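Local coordinates for superoxide dismutase (Leishmania major, PDB 4F2N), which catalyses the dismutation of superoxide into oxygen and hydrogen peroxide at an iron centre held in each subunit of a dimer, at residues D44-V49 with R53-H58; E194-K199 with A206-E211; H108-K113 with W156-V161. One frame throughout, in Å; residues are numbered along the deposited sequence.

Contact 1 of 3, residues D44-V49 with R53-H58; sequences DGIQPV and RQLELH. With FE2 (Fe (II) ion), chain N.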
loop_
_atom_site.group_PDB
_atom_site.type_symbol
_atom_site.label_atom_id
_atom_site.label_comp_id
_atom_site.label_asym_id
_atom_site.label_seq_id
_atom_site.Cartn_x
_atom_site.Cartn_y
_atom_site.Cartn_z
ATOM N N ASP B 44 10.038 -16.845 17.233
ATOM C CA ASP B 44 8.783 -17.442 17.666
ATOM C C ASP B 44 7.542 -16.751 17.057
ATOM O O ASP B 44 6.416 -17.176 17.300
ATOM C CB ASP B 44 8.713 -17.444 19.198
ATOM N N GLY B 45 7.753 -15.712 16.242
ATOM C CA GLY B 45 6.658 -14.839 15.794
ATOM C C GLY B 45 6.064 -14.054 16.955
ATOM O O GLY B 45 6.788 -13.693 17.899
ATOM N N ILE B 46 4.758 -13.774 16.886
ATOM C CA ILE B 46 4.032 -13.188 18.022
ATOM C C ILE B 46 2.726 -13.933 18.165
ATOM O O ILE B 46 1.676 -13.481 17.686
ATOM C CB ILE B 46 3.744 -11.655 17.877
ATOM C CG1 ILE B 46 4.952 -10.899 17.285
ATOM C CG2 ILE B 46 3.319 -11.064 19.234
ATOM C CD1 ILE B 46 4.757 -9.400 17.161
ATOM N N GLN B 47 2.808 -15.087 18.816
ATOM C CA GLN B 47 1.665 -15.979 19.008
ATOM C C GLN B 47 0.605 -15.331 19.879
ATOM O O GLN B 47 0.950 -14.594 20.811
ATOM C CB GLN B 47 2.130 -17.302 19.633
ATOM C CG GLN B 47 3.115 -18.066 18.753
ATOM C CD GLN B 47 2.555 -18.363 17.372
ATOM O OE1 GLN B 47 1.561 -19.081 17.241
ATOM N NE2 GLN B 47 3.187 -17.809 16.330
ATOM N N PRO B 48 -0.683 -15.619 19.605
ATOM C CA PRO B 48 -1.242 -16.543 18.596
ATOM C C PRO B 48 -1.562 -15.929 17.232
ATOM O O PRO B 48 -2.202 -16.574 16.406
ATOM C CB PRO B 48 -2.545 -16.992 19.252
ATOM C CG PRO B 48 -2.995 -15.779 20.005
ATOM C CD PRO B 48 -1.743 -15.089 20.490
ATOM N N VAL B 49 -1.134 -14.696 16.995
ATOM C CA VAL B 49 -1.596 -13.939 15.822
ATOM C C VAL B 49 -0.633 -13.968 14.623
ATOM O O VAL B 49 -1.063 -14.287 13.508
ATOM C CB VAL B 49 -1.984 -12.499 16.216
ATOM C CG1 VAL B 49 -2.362 -11.645 14.991
ATOM C CG2 VAL B 49 -3.124 -12.567 17.230
ATOM N N ARG B 53 7.374 -16.719 10.283
ATOM C CA ARG B 53 7.730 -16.171 8.968
ATOM C C ARG B 53 7.113 -14.783 8.748
ATOM O O ARG B 53 7.782 -13.904 8.206
ATOM C CB ARG B 53 7.406 -17.147 7.825
ATOM C CG ARG B 53 7.681 -16.602 6.420
ATOM C CD ARG B 53 9.142 -16.194 6.252
ATOM N NE ARG B 53 9.559 -16.125 4.851
ATOM C CZ ARG B 53 10.817 -15.939 4.462
ATOM N NH1 ARG B 53 11.784 -15.829 5.373
ATOM N NH2 ARG B 53 11.123 -15.912 3.171
ATOM N N GLN B 54 5.872 -14.567 9.182
ATOM C CA GLN B 54 5.265 -13.213 9.039
ATOM C C GLN B 54 6.097 -12.171 9.772
ATOM O O GLN B 54 6.343 -11.057 9.246
ATOM C CB GLN B 54 3.818 -13.206 9.562
ATOM C CG GLN B 54 3.132 -11.852 9.606
ATOM C CD GLN B 54 2.788 -11.328 8.215
ATOM O OE1 GLN B 54 1.682 -11.557 7.699
ATOM N NE2 GLN B 54 3.743 -10.645 7.590
ATOM N N LEU B 55 6.541 -12.502 10.981
ATOM C CA LEU B 55 7.337 -11.531 11.758
ATOM C C LEU B 55 8.718 -11.352 11.147
ATOM O O LEU B 55 9.249 -10.233 11.113
ATOM C CB LEU B 55 7.479 -11.942 13.234
ATOM C CG LEU B 55 8.325 -10.999 14.103
ATOM C CD1 LEU B 55 7.721 -9.591 14.134
ATOM C CD2 LEU B 55 8.449 -11.540 15.515
ATOM N N GLU B 56 9.301 -12.452 10.678
ATOM C CA GLU B 56 10.641 -12.408 10.074
ATOM C C GLU B 56 10.661 -11.478 8.849
ATOM O O GLU B 56 11.558 -10.625 8.712
ATOM C CB GLU B 56 11.117 -13.807 9.679
ATOM C CG GLU B 56 12.473 -13.805 9.002
ATOM C CD GLU B 56 12.972 -15.173 8.598
ATOM O OE1 GLU B 56 12.169 -16.104 8.308
ATOM O OE2 GLU B 56 14.209 -15.307 8.551
ATOM N N LEU B 57 9.675 -11.650 7.967
ATOM C CA LEU B 57 9.550 -10.771 6.792
ATOM C C LEU B 57 9.431 -9.341 7.260
ATOM O O LEU B 57 10.137 -8.446 6.780
ATOM C CB LEU B 57 8.311 -11.126 5.960
ATOM C CG LEU B 57 8.412 -12.484 5.260
ATOM C CD1 LEU B 57 7.057 -12.863 4.670
ATOM C CD2 LEU B 57 9.523 -12.469 4.206
ATOM N N HIS B 58 8.538 -9.112 8.210
ATOM C CA HIS B 58 8.144 -7.738 8.540
ATOM C C HIS B 58 9.270 -6.986 9.206
ATOM O O HIS B 58 9.558 -5.807 8.885
ATOM C CB HIS B 58 6.926 -7.755 9.475
ATOM C CG HIS B 58 6.136 -6.459 9.454
ATOM N ND1 HIS B 58 4.925 -6.339 10.028
ATOM C CD2 HIS B 58 6.418 -5.219 8.858
ATOM C CE1 HIS B 58 4.460 -5.089 9.809
ATOM N NE2 HIS B 58 5.373 -4.419 9.097
HETATM FE FE FE2 N . 4.958 -2.545 8.061
HETATM O O HOH W 1 4.355 -0.593 7.098
#
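The flat peptide group joining Gly45 to Ile46 has the methyl CD2 of Leu55 above one side of its plane, near Gly45 C and O, 3.6 Å from Gly45 O. From the same face rises Ile46, whose CG1 reaches CD2 of Leu55 at 4.0 Å; the two side chains cross at about a right angle. Leu55 leaves helix 52-71 extended, chi1 179° setting CG opposite the backbone N, and its CB lies 4.0 Å from Gly45 CA. Two further flat groups lie along the helix. The guanidinium of Arg53 has CD2 of Leu57 over the centre of one face and the carboxylate of Glu56 at its edge, where NH1 makes a salt bridge of 3.0 Å to OE1; NH2 turns instead to Glu202 of the second subunit. The imidazole of His58 meets the ring of Trp112 edge-to-face. Its NE2 binds the iron at 2.2 Å, with CD2 and CE1 equally far from the metal. Across the contact, therefore, the loop and the first helix of the alpha-hairpin domain meet by van der Waals contact, without a hydrogen bond between the two segments. One turn further along the helix the chemistry changes to metal coordination: His58 joins His108, Asp191, His195 and a water around the iron, so the helix that receives the loop also supplies a ligand to the active-site metal.

Contact 2 of 3, residues E194-K199 with A206-E211; sequences EHAYYK and ADYLKE. With FE2 (Fe (II) ion), chain N.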
loop_
_atom_site.group_PDB
_atom_site.type_symbol
_atom_site.label_atom_id
_atom_site.label_comp_id
_atom_site.label_asym_id
_atom_site.label_seq_id
_atom_site.Cartn_x
_atom_site.Cartn_y
_atom_site.Cartn_z
ATOM N N GLU B 194 -0.279 -3.913 3.490
ATOM C CA GLU B 194 -0.681 -5.300 3.240
ATOM C C GLU B 194 0.375 -6.284 3.705
ATOM O O GLU B 194 0.045 -7.402 4.131
ATOM C CB GLU B 194 -1.025 -5.540 1.760
ATOM C CG GLU B 194 -2.295 -4.816 1.331
ATOM C CD GLU B 194 -2.648 -5.028 -0.142
ATOM O OE1 GLU B 194 -1.780 -4.769 -1.026
ATOM O OE2 GLU B 194 -3.826 -5.411 -0.405
ATOM N N HIS B 195 1.643 -5.881 3.646
ATOM C CA HIS B 195 2.713 -6.748 4.157
ATOM C C HIS B 195 2.601 -7.047 5.635
ATOM O O HIS B 195 3.211 -8.028 6.090
ATOM C CB HIS B 195 4.127 -6.194 3.820
ATOM C CG HIS B 195 4.524 -4.979 4.620
ATOM N ND1 HIS B 195 4.822 -3.778 4.035
ATOM C CD2 HIS B 195 4.691 -4.794 6.014
ATOM C CE1 HIS B 195 5.156 -2.872 5.000
ATOM N NE2 HIS B 195 5.061 -3.490 6.213
ATOM N N ALA B 196 1.852 -6.246 6.411
ATOM C CA ALA B 196 1.784 -6.515 7.865
ATOM C C ALA B 196 1.045 -7.819 8.124
ATOM O O ALA B 196 1.307 -8.519 9.133
ATOM C CB ALA B 196 1.127 -5.361 8.629
ATOM N N TYR B 197 0.135 -8.178 7.224
ATOM C CA TYR B 197 -0.748 -9.330 7.497
ATOM C C TYR B 197 -0.865 -10.309 6.354
ATOM O O TYR B 197 -1.553 -11.317 6.512
ATOM C CB TYR B 197 -2.174 -8.835 7.856
ATOM C CG TYR B 197 -2.816 -7.969 6.775
ATOM C CD1 TYR B 197 -3.555 -8.539 5.722
ATOM C CD2 TYR B 197 -2.675 -6.583 6.794
ATOM C CE1 TYR B 197 -4.124 -7.719 4.723
ATOM C CE2 TYR B 197 -3.247 -5.777 5.824
ATOM C CZ TYR B 197 -3.950 -6.352 4.784
ATOM O OH TYR B 197 -4.516 -5.563 3.813
ATOM N N TYR B 198 -0.254 -10.035 5.194
ATOM C CA TYR B 198 -0.575 -10.863 4.011
ATOM C C TYR B 198 -0.081 -12.306 4.112
ATOM O O TYR B 198 -0.695 -13.214 3.536
ATOM C CB TYR B 198 -0.106 -10.249 2.684
ATOM C CG TYR B 198 -1.106 -10.481 1.563
ATOM C CD1 TYR B 198 -2.214 -9.655 1.424
ATOM C CD2 TYR B 198 -0.965 -11.552 0.684
ATOM C CE1 TYR B 198 -3.147 -9.860 0.409
ATOM C CE2 TYR B 198 -1.902 -11.797 -0.322
ATOM C CZ TYR B 198 -2.985 -10.941 -0.460
ATOM O OH TYR B 198 -3.913 -11.159 -1.461
ATOM N N LYS B 199 1.045 -12.495 4.788
ATOM C CA LYS B 199 1.599 -13.855 4.940
ATOM C C LYS B 199 0.622 -14.764 5.677
ATOM O O LYS B 199 0.425 -15.907 5.282
ATOM C CB LYS B 199 2.970 -13.825 5.637
ATOM C CG LYS B 199 3.628 -15.198 5.819
ATOM C CD LYS B 199 4.093 -15.744 4.475
ATOM C CE LYS B 199 4.591 -17.177 4.601
ATOM N NZ LYS B 199 5.166 -17.585 3.289
ATOM N N ALA B 206 -9.660 -7.547 7.696
ATOM C CA ALA B 206 -10.638 -7.430 8.794
ATOM C C ALA B 206 -10.368 -8.449 9.892
ATOM O O ALA B 206 -10.427 -8.132 11.091
ATOM C CB ALA B 206 -12.068 -7.565 8.266
ATOM N N ASP B 207 -10.103 -9.684 9.488
ATOM C CA ASP B 207 -9.785 -10.744 10.454
ATOM C C ASP B 207 -8.480 -10.455 11.202
ATOM O O ASP B 207 -8.377 -10.715 12.396
ATOM C CB ASP B 207 -9.652 -12.057 9.719
ATOM C CG ASP B 207 -10.974 -12.549 9.180
ATOM O OD1 ASP B 207 -12.037 -12.008 9.579
ATOM O OD2 ASP B 207 -10.959 -13.506 8.380
ATOM N N TYR B 208 -7.477 -9.963 10.479
ATOM C CA TYR B 208 -6.210 -9.566 11.096
ATOM C C TYR B 208 -6.431 -8.548 12.227
ATOM O O TYR B 208 -5.977 -8.757 13.347
ATOM C CB TYR B 208 -5.268 -9.000 10.016
ATOM C CG TYR B 208 -4.195 -8.010 10.480
ATOM C CD1 TYR B 208 -3.140 -8.413 11.342
ATOM C CD2 TYR B 208 -4.198 -6.696 10.005
ATOM C CE1 TYR B 208 -2.151 -7.503 11.747
ATOM C CE2 TYR B 208 -3.218 -5.791 10.383
ATOM C CZ TYR B 208 -2.185 -6.192 11.229
ATOM O OH TYR B 208 -1.189 -5.286 11.599
ATOM N N LEU B 209 -7.147 -7.463 11.920
ATOM C CA LEU B 209 -7.451 -6.436 12.902
ATOM C C LEU B 209 -8.259 -6.937 14.105
ATOM O O LEU B 209 -7.980 -6.536 15.251
ATOM C CB LEU B 209 -8.146 -5.235 12.233
ATOM C CG LEU B 209 -7.222 -4.464 11.298
ATOM C CD1 LEU B 209 -8.061 -3.564 10.404
ATOM C CD2 LEU B 209 -6.203 -3.639 12.066
ATOM N N LYS B 210 -9.225 -7.830 13.857
ATOM C CA LYS B 210 -9.988 -8.418 14.954
ATOM C C LYS B 210 -9.070 -9.298 15.827
ATOM O O LYS B 210 -9.185 -9.302 17.059
ATOM C CB LYS B 210 -11.187 -9.232 14.425
ATOM N N GLU B 211 -8.160 -10.046 15.207
ATOM C CA GLU B 211 -7.336 -10.965 15.995
ATOM C C GLU B 211 -6.187 -10.239 16.695
ATOM O O GLU B 211 -5.715 -10.686 17.732
ATOM C CB GLU B 211 -6.851 -12.145 15.138
ATOM C CG GLU B 211 -8.002 -13.041 14.685
ATOM C CD GLU B 211 -7.571 -14.285 13.922
ATOM O OE1 GLU B 211 -6.397 -14.712 14.059
ATOM O OE2 GLU B 211 -8.423 -14.856 13.181
HETATM FE FE FE2 N . 4.958 -2.545 8.061
HETATM O O HOH W 1 4.355 -0.593 7.098
#
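Tyr197 and Tyr208 face each other as side chains that cross at about a right angle while their rings stay close to parallel, with planes at 25°. The rings are slid so far apart, centroids at 5.1 Å, that they barely overlap. What sits over the Tyr208 ring is instead the CB of Tyr197, 3.6 Å from the ring centroid and displaced toward the rim near CG, a CH-pi contact. The backbone points this CB at Tyr208, and chi1 58°, with CG between the backbone N and the carbonyl carbon, swings the Tyr197 ring to one side of CB, so that the two rings are offset. CD2 of Tyr197 still reaches CD2 of Tyr208 at 3.6 Å. On the opposite side of the Tyr197 ring, Glu194 O lies 3.8 Å above its centre; the same carbonyl accepts the backbone N-H of Tyr197. Ala196 completes the meeting with its CB 3.8 Å from Tyr208 OH.

The phenol ends have other partners: Tyr208 OH is hydrogen-bonded to the backbone O of Asp191, and Tyr197 OH to Arg205 NE. Beside this pair, His195 binds the iron through NE2 at 2.1 Å, and its ND1 is hydrogen-bonded to Glu194 of the second subunit, the reciprocal Glu-His bridge across the dimer interface known from iron and manganese superoxide dismutases.

No hydrogen bond joins the two segments, which meet through aromatic, methyl and methylene carbons, and both hydroxyls are bonded outside them. Because Asp191 and His195 are both iron ligands, Tyr208 grips a ligand's backbone with its hydroxyl while its ring face packs against the chain just after the other, consistent with a second-shell role.

Contact 3 of 3, residues H108-K113 with W156-V161; sequences HSFFWK and WTWLCV. With FE2 (Fe (II) ion), chain N.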
loop_
_atom_site.group_PDB
_atom_site.type_symbol
_atom_site.label_atom_id
_atom_site.label_comp_id
_atom_site.label_asym_id
_atom_site.label_seq_id
_atom_site.Cartn_x
_atom_site.Cartn_y
_atom_site.Cartn_z
ATOM N N HIS B 108 7.216 1.553 12.672
ATOM C CA HIS B 108 7.445 0.116 12.987
ATOM C C HIS B 108 7.955 -0.077 14.394
ATOM O O HIS B 108 7.526 -1.005 15.088
ATOM C CB HIS B 108 8.392 -0.566 11.973
ATOM C CG HIS B 108 7.737 -0.834 10.626
ATOM N ND1 HIS B 108 7.668 0.109 9.644
ATOM C CD2 HIS B 108 7.047 -1.939 10.154
ATOM C CE1 HIS B 108 6.995 -0.374 8.598
ATOM N NE2 HIS B 108 6.589 -1.627 8.901
ATOM N N SER B 109 8.887 0.770 14.836
ATOM C CA SER B 109 9.417 0.688 16.204
ATOM C C SER B 109 8.315 0.799 17.231
ATOM O O SER B 109 8.292 0.078 18.230
ATOM C CB SER B 109 10.504 1.758 16.438
ATOM O OG SER B 109 11.590 1.504 15.560
ATOM N N PHE B 110 7.393 1.706 16.970
ATOM C CA PHE B 110 6.291 1.958 17.885
ATOM C C PHE B 110 5.364 0.752 17.893
ATOM O O PHE B 110 4.960 0.276 18.960
ATOM C CB PHE B 110 5.527 3.245 17.488
ATOM C CG PHE B 110 4.496 3.636 18.510
ATOM C CD1 PHE B 110 4.887 4.201 19.726
ATOM C CD2 PHE B 110 3.148 3.434 18.267
ATOM C CE1 PHE B 110 3.942 4.570 20.683
ATOM C CE2 PHE B 110 2.195 3.788 19.226
ATOM C CZ PHE B 110 2.586 4.355 20.429
ATOM N N PHE B 111 5.072 0.229 16.694
ATOM C CA PHE B 111 4.288 -0.998 16.527
ATOM C C PHE B 111 4.830 -2.175 17.340
ATOM O O PHE B 111 4.041 -2.869 18.001
ATOM C CB PHE B 111 4.249 -1.366 15.033
ATOM C CG PHE B 111 3.238 -2.408 14.662
ATOM C CD1 PHE B 111 1.924 -2.366 15.150
ATOM C CD2 PHE B 111 3.584 -3.414 13.764
ATOM C CE1 PHE B 111 0.991 -3.330 14.763
ATOM C CE2 PHE B 111 2.638 -4.381 13.361
ATOM C CZ PHE B 111 1.348 -4.328 13.857
ATOM N N TRP B 112 6.138 -2.425 17.288
ATOM C CA TRP B 112 6.694 -3.545 18.066
ATOM C C TRP B 112 6.502 -3.369 19.546
ATOM O O TRP B 112 6.266 -4.348 20.254
ATOM C CB TRP B 112 8.177 -3.769 17.769
ATOM C CG TRP B 112 8.485 -3.921 16.300
ATOM C CD1 TRP B 112 9.516 -3.303 15.588
ATOM C CD2 TRP B 112 7.767 -4.737 15.313
ATOM N NE1 TRP B 112 9.484 -3.670 14.259
ATOM C CE2 TRP B 112 8.454 -4.532 14.028
ATOM C CE3 TRP B 112 6.660 -5.573 15.358
ATOM C CZ2 TRP B 112 8.040 -5.159 12.861
ATOM C CZ3 TRP B 112 6.244 -6.197 14.172
ATOM C CH2 TRP B 112 6.918 -6.001 12.951
ATOM N N LYS B 113 6.604 -2.135 20.027
ATOM C CA LYS B 113 6.375 -1.842 21.460
ATOM C C LYS B 113 4.923 -2.076 21.882
ATOM O O LYS B 113 4.661 -2.354 23.071
ATOM C CB LYS B 113 6.778 -0.398 21.794
ATOM C CG LYS B 113 8.253 -0.098 21.611
ATOM C CD LYS B 113 9.116 -0.831 22.604
ATOM C CE LYS B 113 9.284 -0.028 23.882
ATOM N NZ LYS B 113 10.198 -0.797 24.780
ATOM N N TRP B 156 -1.536 3.210 8.337
ATOM C CA TRP B 156 -1.522 2.954 9.775
ATOM C C TRP B 156 -2.804 3.472 10.367
ATOM O O TRP B 156 -3.340 4.533 9.937
ATOM C CB TRP B 156 -0.317 3.702 10.424
ATOM C CG TRP B 156 1.013 3.240 9.875
ATOM C CD1 TRP B 156 1.665 3.696 8.718
ATOM C CD2 TRP B 156 1.907 2.216 10.445
ATOM N NE1 TRP B 156 2.857 3.033 8.535
ATOM C CE2 TRP B 156 3.047 2.111 9.527
ATOM C CE3 TRP B 156 1.865 1.397 11.577
ATOM C CZ2 TRP B 156 4.094 1.257 9.762
ATOM C CZ3 TRP B 156 2.943 0.500 11.804
ATOM C CH2 TRP B 156 4.024 0.440 10.919
ATOM N N THR B 157 -3.289 2.763 11.373
ATOM C CA THR B 157 -4.417 3.230 12.162
ATOM C C THR B 157 -3.930 3.421 13.614
ATOM O O THR B 157 -3.224 2.560 14.169
ATOM C CB THR B 157 -5.574 2.223 12.103
ATOM O OG1 THR B 157 -5.978 2.112 10.738
ATOM C CG2 THR B 157 -6.777 2.706 12.920
ATOM N N TRP B 158 -4.343 4.525 14.217
ATOM C CA TRP B 158 -3.744 4.993 15.466
ATOM C C TRP B 158 -4.775 5.283 16.495
ATOM O O TRP B 158 -5.868 5.769 16.175
ATOM C CB TRP B 158 -3.062 6.339 15.193
ATOM C CG TRP B 158 -1.994 6.295 14.132
ATOM C CD1 TRP B 158 -2.142 6.502 12.752
ATOM C CD2 TRP B 158 -0.556 6.070 14.333
ATOM N NE1 TRP B 158 -0.936 6.400 12.119
ATOM C CE2 TRP B 158 0.057 6.133 12.992
ATOM C CE3 TRP B 158 0.258 5.822 15.450
ATOM C CZ2 TRP B 158 1.432 5.967 12.790
ATOM C CZ3 TRP B 158 1.647 5.635 15.242
ATOM C CH2 TRP B 158 2.220 5.729 13.929
ATOM N N LEU B 159 -4.420 5.047 17.749
ATOM C CA LEU B 159 -5.118 5.669 18.890
ATOM C C LEU B 159 -4.163 6.717 19.456
ATOM O O LEU B 159 -3.020 6.402 19.809
ATOM C CB LEU B 159 -5.471 4.618 19.965
ATOM C CG LEU B 159 -6.180 5.107 21.248
ATOM C CD1 LEU B 159 -7.555 5.684 20.941
ATOM C CD2 LEU B 159 -6.317 3.924 22.205
ATOM N N CYS B 160 -4.618 7.958 19.504
ATOM C CA CYS B 160 -3.806 9.074 19.975
ATOM C C CYS B 160 -4.468 9.852 21.092
ATOM O O CYS B 160 -5.707 9.867 21.237
ATOM C CB CYS B 160 -3.476 10.068 18.845
ATOM S SG CYS B 160 -2.581 9.384 17.438
ATOM N N VAL B 161 -3.620 10.530 21.857
ATOM C CA VAL B 161 -4.052 11.523 22.819
ATOM C C VAL B 161 -3.835 12.889 22.139
ATOM O O VAL B 161 -2.760 13.178 21.539
ATOM C CB VAL B 161 -3.188 11.458 24.106
ATOM C CG1 VAL B 161 -3.312 12.738 24.921
ATOM C CG2 VAL B 161 -3.500 10.207 24.933
HETATM FE FE FE2 N . 4.958 -2.545 8.061
HETATM O O HOH W 1 4.355 -0.593 7.098
#
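Trp156 drives the edge of its six-membered ring into the face of His108, with CH2 standing 3.7 Å above the centre of the imidazole and CZ2 3.5 Å from CE1. The stack is T-shaped, planes at 87° and centroids 4.9 Å apart. It joins the two halves of the iron/manganese superoxide dismutase fold: His108 lies on the second long helix of the alpha-hairpin domain, Trp156 on the middle strand of the C-terminal antiparallel sheet. The short segments run at 57° to each other, with axes 11.5 Å apart, a distance spanned by aromatic side chains. The neighbouring part of that rim, CZ3, turns to Phe111, again edge-to-face, 4.0 Å from Phe111 CB; His108, Phe111 and Trp156 thus form one buried aromatic cluster. The tryptophan owes its reach to a CG anti to the carbonyl carbon (chi1 -61°), which sends the indole away from the strand toward the helix.

Gln104, one turn earlier on the helix, braces both partners: its backbone O accepts a hydrogen bond from His108 ND1, and its OE1 one from Trp156 NE1. With ND1 engaged and one face covered, the imidazole is probably held firmly in rotation as NE2 binds the iron at 2.0 Å. Further along the strand Trp158, anchored through NE1 to Thr173 OG1, meets Phe110 of the helix, the closest atoms being Trp158 CZ3 and Phe110 CD2 at 4.0 Å.

Overall arrangement
Followed from the N terminus, the chain makes contact 1 first, closing a short turn as the loop 44-49 folds against the start of helix 52-71. Contact 3 comes next and closes the longest loop, 42 residues between segments 108-113 and 156-161, tying the alpha-hairpin domain to the C-terminal domain. Contact 2 follows, closing a six-residue loop between the segment after strand 185-191 and helix 205-212. The three lie in series, none nested or crossed. They converge on one iron and its water: each supplies one histidine, and Asp191 provides the remaining protein ligand. Contacts 1 and 2 also touch the second subunit.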